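Local coordinates for Poly(Beta-D-mannuronate) lyase (Pseudopedobacter saltans, PDB 7O79), which probably cleaves alginate at its mannuronate residues by beta-elimination, as a right-handed parallel beta-helix lyase of polysaccharide lyase family 6, at residues A[66-71]-A[89-94]; A[120-125]-A[142-147]; A[175-180]-A[191-196]. All blocks are in the same frame, centred on the assembly; numbering follows the deposited sequence.

Contact 1 of 3, residues A[66-71]-A[89-94]; sequences LSFDAP and SVIQFN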
loop_
_atom_site.group_PDB
_atom_site.type_symbol
_atom_site.label_atom_id
_atom_site.label_comp_id
_atom_site.label_asym_id
_atom_site.label_seq_id
_atom_site.Cartn_x
_atom_site.Cartn_y
_atom_site.Cartn_z
ATOM N N LEU A 66 -1.870 16.444 13.964
ATOM C CA LEU A 66 -0.725 17.180 13.444
ATOM C C LEU A 66 -0.898 17.371 11.949
ATOM O O LEU A 66 -1.200 16.409 11.237
ATOM C CB LEU A 66 0.573 16.422 13.728
ATOM C CG LEU A 66 1.831 16.779 12.933
ATOM C CD1 LEU A 66 2.382 18.132 13.361
ATOM C CD2 LEU A 66 2.890 15.695 13.130
ATOM N N SER A 67 -0.696 18.608 11.490
ATOM C CA SER A 67 -0.785 18.992 10.087
ATOM C C SER A 67 0.494 19.715 9.692
ATOM O O SER A 67 0.855 20.719 10.312
ATOM C CB SER A 67 -1.995 19.902 9.835
ATOM O OG SER A 67 -3.195 19.207 10.106
ATOM N N PHE A 68 1.170 19.208 8.659
ATOM C CA PHE A 68 2.314 19.893 8.058
ATOM C C PHE A 68 1.756 20.864 7.023
ATOM O O PHE A 68 1.284 20.434 5.971
ATOM C CB PHE A 68 3.254 18.904 7.370
ATOM C CG PHE A 68 3.958 17.937 8.295
ATOM C CD1 PHE A 68 3.367 16.741 8.644
ATOM C CD2 PHE A 68 5.230 18.206 8.768
ATOM C CE1 PHE A 68 4.021 15.826 9.473
ATOM C CE2 PHE A 68 5.892 17.298 9.586
ATOM C CZ PHE A 68 5.282 16.109 9.943
ATOM N N ASP A 69 1.795 22.168 7.303
ATOM C CA ASP A 69 1.140 23.141 6.427
ATOM C C ASP A 69 2.100 24.168 5.846
ATOM O O ASP A 69 1.653 25.242 5.426
ATOM C CB ASP A 69 -0.000 23.863 7.151
ATOM C CG ASP A 69 -1.048 22.904 7.709
ATOM O OD1 ASP A 69 -1.255 21.815 7.131
ATOM O OD2 ASP A 69 -1.669 23.243 8.732
ATOM N N ALA A 70 3.401 23.871 5.835
ATOM C CA ALA A 70 4.404 24.666 5.137
ATOM C C ALA A 70 5.599 23.763 4.846
ATOM O O ALA A 70 5.758 22.716 5.491
ATOM C CB ALA A 70 4.823 25.897 5.961
ATOM N N PRO A 71 6.418 24.097 3.849
ATOM C CA PRO A 71 7.458 23.156 3.413
ATOM C C PRO A 71 8.654 23.120 4.355
ATOM O O PRO A 71 8.884 24.027 5.160
ATOM C CB PRO A 71 7.866 23.683 2.033
ATOM C CG PRO A 71 7.589 25.152 2.103
ATOM C CD PRO A 71 6.335 25.274 2.961
ATOM N N SER A 89 -7.703 13.043 9.606
ATOM C CA SER A 89 -6.524 12.195 9.729
ATOM C C SER A 89 -5.746 12.614 10.966
ATOM O O SER A 89 -5.720 13.796 11.332
ATOM C CB SER A 89 -5.623 12.281 8.486
ATOM O OG SER A 89 -4.464 11.459 8.640
ATOM N N VAL A 90 -5.114 11.646 11.625
ATOM C CA VAL A 90 -4.312 11.999 12.798
ATOM C C VAL A 90 -3.124 12.863 12.385
ATOM O O VAL A 90 -2.830 13.890 13.006
ATOM C CB VAL A 90 -3.860 10.733 13.541
ATOM C CG1 VAL A 90 -2.898 11.077 14.644
ATOM C CG2 VAL A 90 -5.076 9.990 14.091
ATOM N N ILE A 91 -2.425 12.462 11.333
ATOM C CA ILE A 91 -1.277 13.195 10.815
ATOM C C ILE A 91 -1.556 13.522 9.357
ATOM O O ILE A 91 -2.047 12.667 8.608
ATOM C CB ILE A 91 0.019 12.371 10.963
ATOM C CG1 ILE A 91 0.409 12.276 12.438
ATOM C CG2 ILE A 91 1.150 13.025 10.160
ATOM C CD1 ILE A 91 1.329 11.151 12.749
ATOM N N GLN A 92 -1.242 14.745 8.938
ATOM C CA GLN A 92 -1.547 15.140 7.570
ATOM C C GLN A 92 -0.410 15.950 6.957
ATOM O O GLN A 92 0.037 16.946 7.538
ATOM C CB GLN A 92 -2.867 15.915 7.512
ATOM C CG GLN A 92 -3.378 16.108 6.095
ATOM C CD GLN A 92 -4.880 16.353 6.022
ATOM O OE1 GLN A 92 -5.645 15.882 6.869
ATOM N NE2 GLN A 92 -5.302 17.118 5.019
ATOM N N PHE A 93 0.063 15.505 5.783
ATOM C CA PHE A 93 1.096 16.209 5.013
ATOM C C PHE A 93 0.379 17.083 3.992
ATOM O O PHE A 93 -0.051 16.593 2.946
ATOM C CB PHE A 93 2.034 15.230 4.306
ATOM C CG PHE A 93 2.944 14.434 5.236
ATOM C CD1 PHE A 93 2.496 13.264 5.837
ATOM C CD2 PHE A 93 4.255 14.843 5.474
ATOM C CE1 PHE A 93 3.328 12.523 6.685
ATOM C CE2 PHE A 93 5.103 14.101 6.319
ATOM C CZ PHE A 93 4.647 12.943 6.914
ATOM N N ASN A 94 0.266 18.384 4.277
ATOM C CA ASN A 94 -0.428 19.313 3.389
ATOM C C ASN A 94 0.513 20.164 2.547
ATOM O O ASN A 94 0.046 21.064 1.847
ATOM C CB ASN A 94 -1.353 20.244 4.181
ATOM C CG ASN A 94 -2.580 19.534 4.694
ATOM O OD1 ASN A 94 -3.233 18.803 3.950
ATOM N ND2 ASN A 94 -2.912 19.758 5.970
HETATM O O HOH W 1 -4.279 16.104 10.966
HETATM O O HOH W 2 -5.065 19.368 8.005
#
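Leu-66, Ser-67 and Phe-68 pair in parallel with Ile-91, Gln-92 and Phe-93, the touching parts running in nearly the same direction and paired CA atoms lying 4.7 to 4.9 Å apart. Backbone bonds alternate between the strands: Leu-66 N gives to Val-90 O, Gln-92 N to Leu-66 O, Phe-68 N to Gln-92 O and Asn-94 N to Phe-68 O. On the face carrying the phenylalanines, the rings of Phe-68 and Phe-93 point the same way and form an offset stack, with centroids 4.6 Å apart and planes at 7°. The overlap is at the rim, where Phe-68 CE1 lies 3.8 Å from Phe-93 CE2. In both residues CG is anti to the carbonyl carbon, so the two CG atoms leave their strands in the same sense. Ile-91 CG2 reaches the edge of the Phe-68 ring, 4.1 Å from CE1. Such in-register stacking of like residues on successive coils is the aromatic ladder of parallel beta-helices, here directed into the core; Phe-122 extends it beyond Phe-93. The other face carries Ser-67 and Gln-92; just past the strand ends, Asn-94 ND2 donates to Asp-69 OD1 over 2.9 Å, nearly straight at 163°, and Asp-69 OD1 lies close to the Asn-94 amide plane. The two side chains lie side by side, carboxylate and amide planes 27° apart. Asn-94 OD1 in turn accepts from Gln-92 NE2 at 2.9 Å, on a lone pair in the carbonyl plane, so both ends of the amide are held and its flip is fixed. A water that accepts from Asn-94 ND2 also lies 2.8 Å from Ser-67 OG, adding a water-mediated link between the strands. Another water lies within hydrogen-bonding distance of Leu-66 O and Ser-89 O.

Contact 2 of 3, residues A[120-125]-A[142-147]; sequences VLFRGN and PLVGND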
loop_
_atom_site.group_PDB
_atom_site.type_symbol
_atom_site.label_atom_id
_atom_site.label_comp_id
_atom_site.label_asym_id
_atom_site.label_seq_id
_atom_site.Cartn_x
_atom_site.Cartn_y
_atom_site.Cartn_z
ATOM N N VAL A 120 -2.463 8.498 8.699
ATOM C CA VAL A 120 -1.520 9.364 7.999
ATOM C C VAL A 120 -2.072 9.610 6.604
ATOM O O VAL A 120 -2.368 8.659 5.873
ATOM C CB VAL A 120 -0.102 8.739 7.915
ATOM C CG1 VAL A 120 0.839 9.667 7.181
ATOM C CG2 VAL A 120 0.443 8.407 9.304
ATOM N N LEU A 121 -2.200 10.878 6.221
ATOM C CA LEU A 121 -2.713 11.231 4.908
ATOM C C LEU A 121 -1.729 12.142 4.197
ATOM O O LEU A 121 -1.333 13.180 4.740
ATOM C CB LEU A 121 -4.088 11.910 5.001
ATOM C CG LEU A 121 -4.630 12.353 3.640
ATOM C CD1 LEU A 121 -4.878 11.179 2.717
ATOM C CD2 LEU A 121 -5.904 13.203 3.785
ATOM N N PHE A 122 -1.330 11.753 2.987
ATOM C CA PHE A 122 -0.446 12.579 2.172
ATOM C C PHE A 122 -1.253 13.419 1.192
ATOM O O PHE A 122 -2.085 12.889 0.446
ATOM C CB PHE A 122 0.561 11.715 1.416
ATOM C CG PHE A 122 1.596 11.119 2.300
ATOM C CD1 PHE A 122 2.772 11.806 2.539
ATOM C CD2 PHE A 122 1.406 9.876 2.895
ATOM C CE1 PHE A 122 3.752 11.270 3.357
ATOM C CE2 PHE A 122 2.397 9.338 3.720
ATOM C CZ PHE A 122 3.556 10.040 3.956
ATOM N N ARG A 123 -0.969 14.715 1.173
ATOM C CA ARG A 123 -1.694 15.655 0.336
ATOM C C ARG A 123 -0.748 16.778 -0.107
ATOM O O ARG A 123 -1.030 17.968 0.046
ATOM C CB ARG A 123 -2.906 16.171 1.111
ATOM C CG ARG A 123 -3.900 16.899 0.307
ATOM C CD ARG A 123 -5.059 17.282 1.218
ATOM N NE ARG A 123 -5.739 18.476 0.734
ATOM C CZ ARG A 123 -5.156 19.666 0.575
ATOM N NH1 ARG A 123 -3.867 19.856 0.878
ATOM N NH2 ARG A 123 -5.875 20.686 0.124
ATOM N N GLY A 124 0.394 16.389 -0.661
ATOM C CA GLY A 124 1.485 17.282 -1.011
ATOM C C GLY A 124 2.634 16.432 -1.517
ATOM O O GLY A 124 2.535 15.202 -1.592
ATOM N N ASN A 125 3.743 17.088 -1.857
ATOM C CA ASN A 125 4.773 16.413 -2.639
ATOM C C ASN A 125 6.095 16.208 -1.909
ATOM O O ASN A 125 6.495 16.983 -1.039
ATOM C CB ASN A 125 5.029 17.150 -3.958
ATOM C CG ASN A 125 3.752 17.439 -4.700
ATOM O OD1 ASN A 125 3.113 16.524 -5.241
ATOM N ND2 ASN A 125 3.370 18.705 -4.750
ATOM N N PRO A 142 -8.298 4.015 5.325
ATOM C CA PRO A 142 -6.951 3.432 5.308
ATOM C C PRO A 142 -6.091 3.988 6.437
ATOM O O PRO A 142 -6.296 5.107 6.917
ATOM C CB PRO A 142 -6.402 3.836 3.936
ATOM C CG PRO A 142 -7.600 4.151 3.095
ATOM C CD PRO A 142 -8.693 4.614 4.042
ATOM N N LEU A 143 -5.134 3.176 6.883
ATOM C CA LEU A 143 -4.164 3.667 7.854
ATOM C C LEU A 143 -3.310 4.776 7.236
ATOM O O LEU A 143 -3.157 5.867 7.810
ATOM C CB LEU A 143 -3.306 2.499 8.350
ATOM C CG LEU A 143 -2.564 2.701 9.669
ATOM C CD1 LEU A 143 -2.366 1.372 10.387
ATOM C CD2 LEU A 143 -1.226 3.397 9.451
ATOM N N VAL A 144 -2.776 4.527 6.045
ATOM C CA VAL A 144 -2.002 5.509 5.293
ATOM C C VAL A 144 -2.717 5.737 3.977
ATOM O O VAL A 144 -3.015 4.775 3.261
ATOM C CB VAL A 144 -0.551 5.045 5.035
ATOM C CG1 VAL A 144 0.174 6.073 4.173
ATOM C CG2 VAL A 144 0.198 4.844 6.327
ATOM N N GLY A 145 -2.979 6.999 3.648
ATOM C CA GLY A 145 -3.548 7.351 2.366
ATOM C C GLY A 145 -2.717 8.345 1.577
ATOM O O GLY A 145 -2.028 9.194 2.142
ATOM N N ASN A 146 -2.815 8.254 0.254
ATOM C CA ASN A 146 -2.278 9.270 -0.637
ATOM C C ASN A 146 -3.422 9.849 -1.447
ATOM O O ASN A 146 -4.217 9.111 -2.034
ATOM C CB ASN A 146 -1.174 8.716 -1.560
ATOM C CG ASN A 146 -0.435 9.815 -2.310
ATOM O OD1 ASN A 146 0.369 10.546 -1.728
ATOM N ND2 ASN A 146 -0.669 9.909 -3.623
ATOM N N ASP A 147 -3.473 11.171 -1.495
ATOM C CA ASP A 147 -4.588 11.921 -2.033
ATOM C C ASP A 147 -4.516 11.922 -3.569
ATOM O O ASP A 147 -3.478 11.635 -4.175
ATOM C CB ASP A 147 -4.528 13.331 -1.429
ATOM C CG ASP A 147 -5.845 14.044 -1.444
ATOM O OD1 ASP A 147 -6.566 13.871 -0.430
ATOM O OD2 ASP A 147 -6.147 14.783 -2.422
#
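This is a parallel strand pairing between successive coils of the beta-helix, joining strand 118-122 to strand 144-146. Val-120, Leu-121 and Phe-122 stand opposite Val-144, Gly-145 and Asn-146, and the touching parts run within 1° of each other. Four backbone bonds close the ladder: Val-120 N to Leu-143 O, Gly-145 N to Val-120 O, Phe-122 N to Gly-145 O and Asp-147 N to Phe-122 O. Inside the coil, Phe-122 presents its edge to the neighbouring strand: Val-144 CG1 lies near the ring plane, 4.0 Å from CE2, and Gly-145 O is also at the edge, 3.6 Å from CD2. CG sits anti to the carbonyl carbon (chi1 -71°), which puts CG beside the residue's own backbone N. The ring has other partners too, since it stacks on Phe-93 and meets Phe-193 edge-to-face. An alanine in place of Phe-122 would probably open a gap beside Val-144 CG1 and deprive Phe-93 of one of its two stacking partners. Asn-146 OD1 comes 3.4 Å from Phe-122 CB, while its hydrogen bonds go to Ser-151 and Asn-154, and its ND2 gives to Trp-178 O; this buried amide is thus satisfied at both ends. On the opposite face, Leu-121 CD1 lies 3.5 Å from Gly-145 O, and a CB on Gly-145 would come tightly against that methyl. Arg-123 and Asp-147 run side by side, CG to CG at 3.9 Å, but Arg-123 NE stays 4.8 Å from Asp-147 OD1. Their opposite charges may therefore attract at a distance, while the directional bonding across this contact rests with the backbone.

Contact 3 of 3, residues A[175-180]-A[191-196]; sequences FRIWGY and AFFTIK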
loop_
_atom_site.group_PDB
_atom_site.type_symbol
_atom_site.label_atom_id
_atom_site.label_comp_id
_atom_site.label_asym_id
_atom_site.label_seq_id
_atom_site.Cartn_x
_atom_site.Cartn_y
_atom_site.Cartn_z
ATOM N N PHE A 175 -2.441 0.756 3.267
ATOM C CA PHE A 175 -2.060 1.810 2.330
ATOM C C PHE A 175 -3.089 1.858 1.207
ATOM O O PHE A 175 -3.403 0.818 0.622
ATOM C CB PHE A 175 -0.678 1.540 1.708
ATOM C CG PHE A 175 0.502 1.801 2.621
ATOM C CD1 PHE A 175 0.948 0.826 3.505
ATOM C CD2 PHE A 175 1.212 2.994 2.529
ATOM C CE1 PHE A 175 2.066 1.058 4.331
ATOM C CE2 PHE A 175 2.343 3.235 3.336
ATOM C CZ PHE A 175 2.767 2.259 4.229
ATOM N N ARG A 176 -3.594 3.051 0.885
ATOM C CA ARG A 176 -4.397 3.258 -0.318
ATOM C C ARG A 176 -3.820 4.449 -1.083
ATOM O O ARG A 176 -3.821 5.571 -0.573
ATOM C CB ARG A 176 -5.881 3.471 0.023
ATOM C CG ARG A 176 -6.762 3.695 -1.213
ATOM C CD ARG A 176 -8.269 3.870 -0.892
ATOM N NE ARG A 176 -8.551 5.107 -0.168
ATOM C CZ ARG A 176 -9.620 5.300 0.599
ATOM N NH1 ARG A 176 -10.542 4.348 0.716
ATOM N NH2 ARG A 176 -9.785 6.461 1.219
ATOM N N ILE A 177 -3.313 4.202 -2.297
ATOM C CA ILE A 177 -2.550 5.194 -3.061
ATOM C C ILE A 177 -3.375 5.662 -4.253
ATOM O O ILE A 177 -3.369 5.040 -5.323
ATOM C CB ILE A 177 -1.187 4.663 -3.524
ATOM C CG1 ILE A 177 -0.493 3.887 -2.400
ATOM C CG2 ILE A 177 -0.337 5.821 -4.091
ATOM C CD1 ILE A 177 -0.224 4.745 -1.168
ATOM N N TRP A 178 -4.021 6.813 -4.100
ATOM C CA TRP A 178 -4.654 7.479 -5.224
ATOM C C TRP A 178 -3.629 8.334 -5.958
ATOM O O TRP A 178 -2.503 8.545 -5.487
ATOM C CB TRP A 178 -5.800 8.371 -4.751
ATOM C CG TRP A 178 -7.015 7.647 -4.222
ATOM C CD1 TRP A 178 -7.512 6.435 -4.626
ATOM C CD2 TRP A 178 -7.896 8.125 -3.205
ATOM N NE1 TRP A 178 -8.654 6.121 -3.904
ATOM C CE2 TRP A 178 -8.912 7.150 -3.030
ATOM C CE3 TRP A 178 -7.934 9.296 -2.427
ATOM C CZ2 TRP A 178 -9.948 7.304 -2.100
ATOM C CZ3 TRP A 178 -8.969 9.448 -1.498
ATOM C CH2 TRP A 178 -9.962 8.454 -1.346
ATOM N N GLY A 179 -4.047 8.857 -7.110
ATOM C CA GLY A 179 -3.238 9.712 -7.939
ATOM C C GLY A 179 -3.467 9.402 -9.394
ATOM O O GLY A 179 -4.358 8.634 -9.750
ATOM N N TYR A 180 -2.675 10.043 -10.252
ATOM C CA TYR A 180 -2.801 9.816 -11.687
ATOM C C TYR A 180 -2.639 8.337 -11.995
ATOM O O TYR A 180 -1.668 7.709 -11.569
ATOM C CB TYR A 180 -1.758 10.631 -12.450
ATOM C CG TYR A 180 -1.782 10.429 -13.943
ATOM C CD1 TYR A 180 -1.155 9.331 -14.530
ATOM C CD2 TYR A 180 -2.428 11.333 -14.773
ATOM C CE1 TYR A 180 -1.166 9.135 -15.901
ATOM C CE2 TYR A 180 -2.446 11.147 -16.152
ATOM C CZ TYR A 180 -1.822 10.047 -16.704
ATOM O OH TYR A 180 -1.839 9.865 -18.068
ATOM N N ALA A 191 1.372 8.631 -9.249
ATOM C CA ALA A 191 1.576 9.097 -7.877
ATOM C C ALA A 191 3.042 9.036 -7.451
ATOM O O ALA A 191 3.472 9.815 -6.593
ATOM C CB ALA A 191 0.747 8.261 -6.893
ATOM N N PHE A 192 3.813 8.122 -8.030
ATOM C CA PHE A 192 5.217 7.940 -7.661
ATOM C C PHE A 192 5.380 7.780 -6.150
ATOM O O PHE A 192 6.272 8.366 -5.526
ATOM C CB PHE A 192 6.088 9.082 -8.191
ATOM C CG PHE A 192 5.994 9.291 -9.688
ATOM C CD1 PHE A 192 6.864 8.627 -10.545
ATOM C CD2 PHE A 192 5.094 10.202 -10.229
ATOM C CE1 PHE A 192 6.808 8.824 -11.912
ATOM C CE2 PHE A 192 5.042 10.422 -11.609
ATOM C CZ PHE A 192 5.889 9.731 -12.448
ATOM N N PHE A 193 4.501 6.983 -5.552
ATOM C CA PHE A 193 4.530 6.727 -4.114
ATOM C C PHE A 193 5.440 5.537 -3.834
ATOM O O PHE A 193 5.411 4.540 -4.557
ATOM C CB PHE A 193 3.117 6.450 -3.595
ATOM C CG PHE A 193 2.950 6.601 -2.103
ATOM C CD1 PHE A 193 3.369 5.600 -1.225
ATOM C CD2 PHE A 193 2.342 7.735 -1.577
ATOM C CE1 PHE A 193 3.193 5.740 0.158
ATOM C CE2 PHE A 193 2.185 7.891 -0.206
ATOM C CZ PHE A 193 2.601 6.898 0.665
ATOM N N THR A 194 6.252 5.645 -2.796
ATOM C CA THR A 194 7.195 4.586 -2.455
ATOM C C THR A 194 6.812 3.991 -1.109
ATOM O O THR A 194 6.751 4.712 -0.102
ATOM C CB THR A 194 8.628 5.115 -2.423
ATOM O OG1 THR A 194 9.039 5.437 -3.754
ATOM C CG2 THR A 194 9.580 4.055 -1.829
ATOM N N ILE A 195 6.558 2.684 -1.096
ATOM C CA ILE A 195 6.346 1.913 0.123
ATOM C C ILE A 195 7.533 0.963 0.218
ATOM O O ILE A 195 7.589 -0.032 -0.513
ATOM C CB ILE A 195 5.028 1.128 0.080
ATOM C CG1 ILE A 195 3.814 2.062 -0.099
ATOM C CG2 ILE A 195 4.903 0.248 1.327
ATOM C CD1 ILE A 195 2.480 1.266 -0.304
ATOM N N LYS A 196 8.491 1.247 1.102
ATOM C CA LYS A 196 9.784 0.576 1.016
ATOM C C LYS A 196 10.284 0.152 2.389
ATOM O O LYS A 196 10.206 0.920 3.347
ATOM C CB LYS A 196 10.817 1.485 0.339
ATOM C CG LYS A 196 12.253 0.910 0.237
ATOM C CD LYS A 196 13.188 1.989 -0.347
ATOM C CE LYS A 196 14.661 1.778 0.037
ATOM N NZ LYS A 196 14.980 2.502 1.326
#
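Two walls of a single beta-helix coil face each other here, strand 175-177 and the chain leading into and starting strand 194-201, with inward side chains filling the core between them. The touching parts run 156° apart, and CA atoms of the facing pairs Phe-175 with Ile-195 and Ile-177 with Phe-193 are 8.7 and 7.3 Å apart, well beyond the spacing of bonded strands; the contact is accordingly made by apolar side chains. Ile-177 CD1 stands over the centre of the Phe-193 ring, 3.6 Å from the centroid and 8° off the normal, a CH-pi contact with the two side chains crossing at about a right angle. The other branch, CG2, anti to the backbone N, presses on Phe-193 CB at 3.5 Å and also touches Ala-191 CB. A second CH-pi contact runs the other way across the core: Ile-195 CD1 lies over the Phe-175 ring, 3.9 Å from its centroid and 28° off the normal, while CG1 sits over the same face toward the rim. These two side chains slide past each other in opposite directions. Phe-175 and Phe-193 cross at about a right angle, with CD2 of the former 4.1 Å from CE1 of the latter. Where the chains converge, Ala-191 CB packs 3.6 Å from Trp-178 O. Gly-179 has its CA only 4.9 Å from that of Ala-191; a side chain there would clash with Ala-191 CB, and its backbone angles by themselves call for glycine. Strand 144-146 adjoins 175-177 on one side and strand 209-214 on the other; Ile-211 touches both Phe-175 and Ile-195, while Val-156 of strand 155-162 contacts Phe-175 and Phe-193.

All three contacts are largely buried, but they build the beta-helix in two ways. Contacts 1 and 2 join successive coils along one wall through backbone hydrogen bonds, whereas contact 3 spans the interior between walls and relies on apolar packing. Contacts 1 and 2 touch directly, Phe-93 N lying 2.9 Å from Leu-121 O across neighbouring strands. Contact 2 likewise meets contact 3, with Asn-146 N 3.0 Å from Arg-176 O, while contacts 1 and 3 are separated by about 8 Å at their nearest atoms. Contact 1 adds polar side chains and waters beside its strands; contact 2 has an exposed Arg-123 and a partly exposed Asp-147 at its end and a buried amide, Asn-146, that bonds to contact 3.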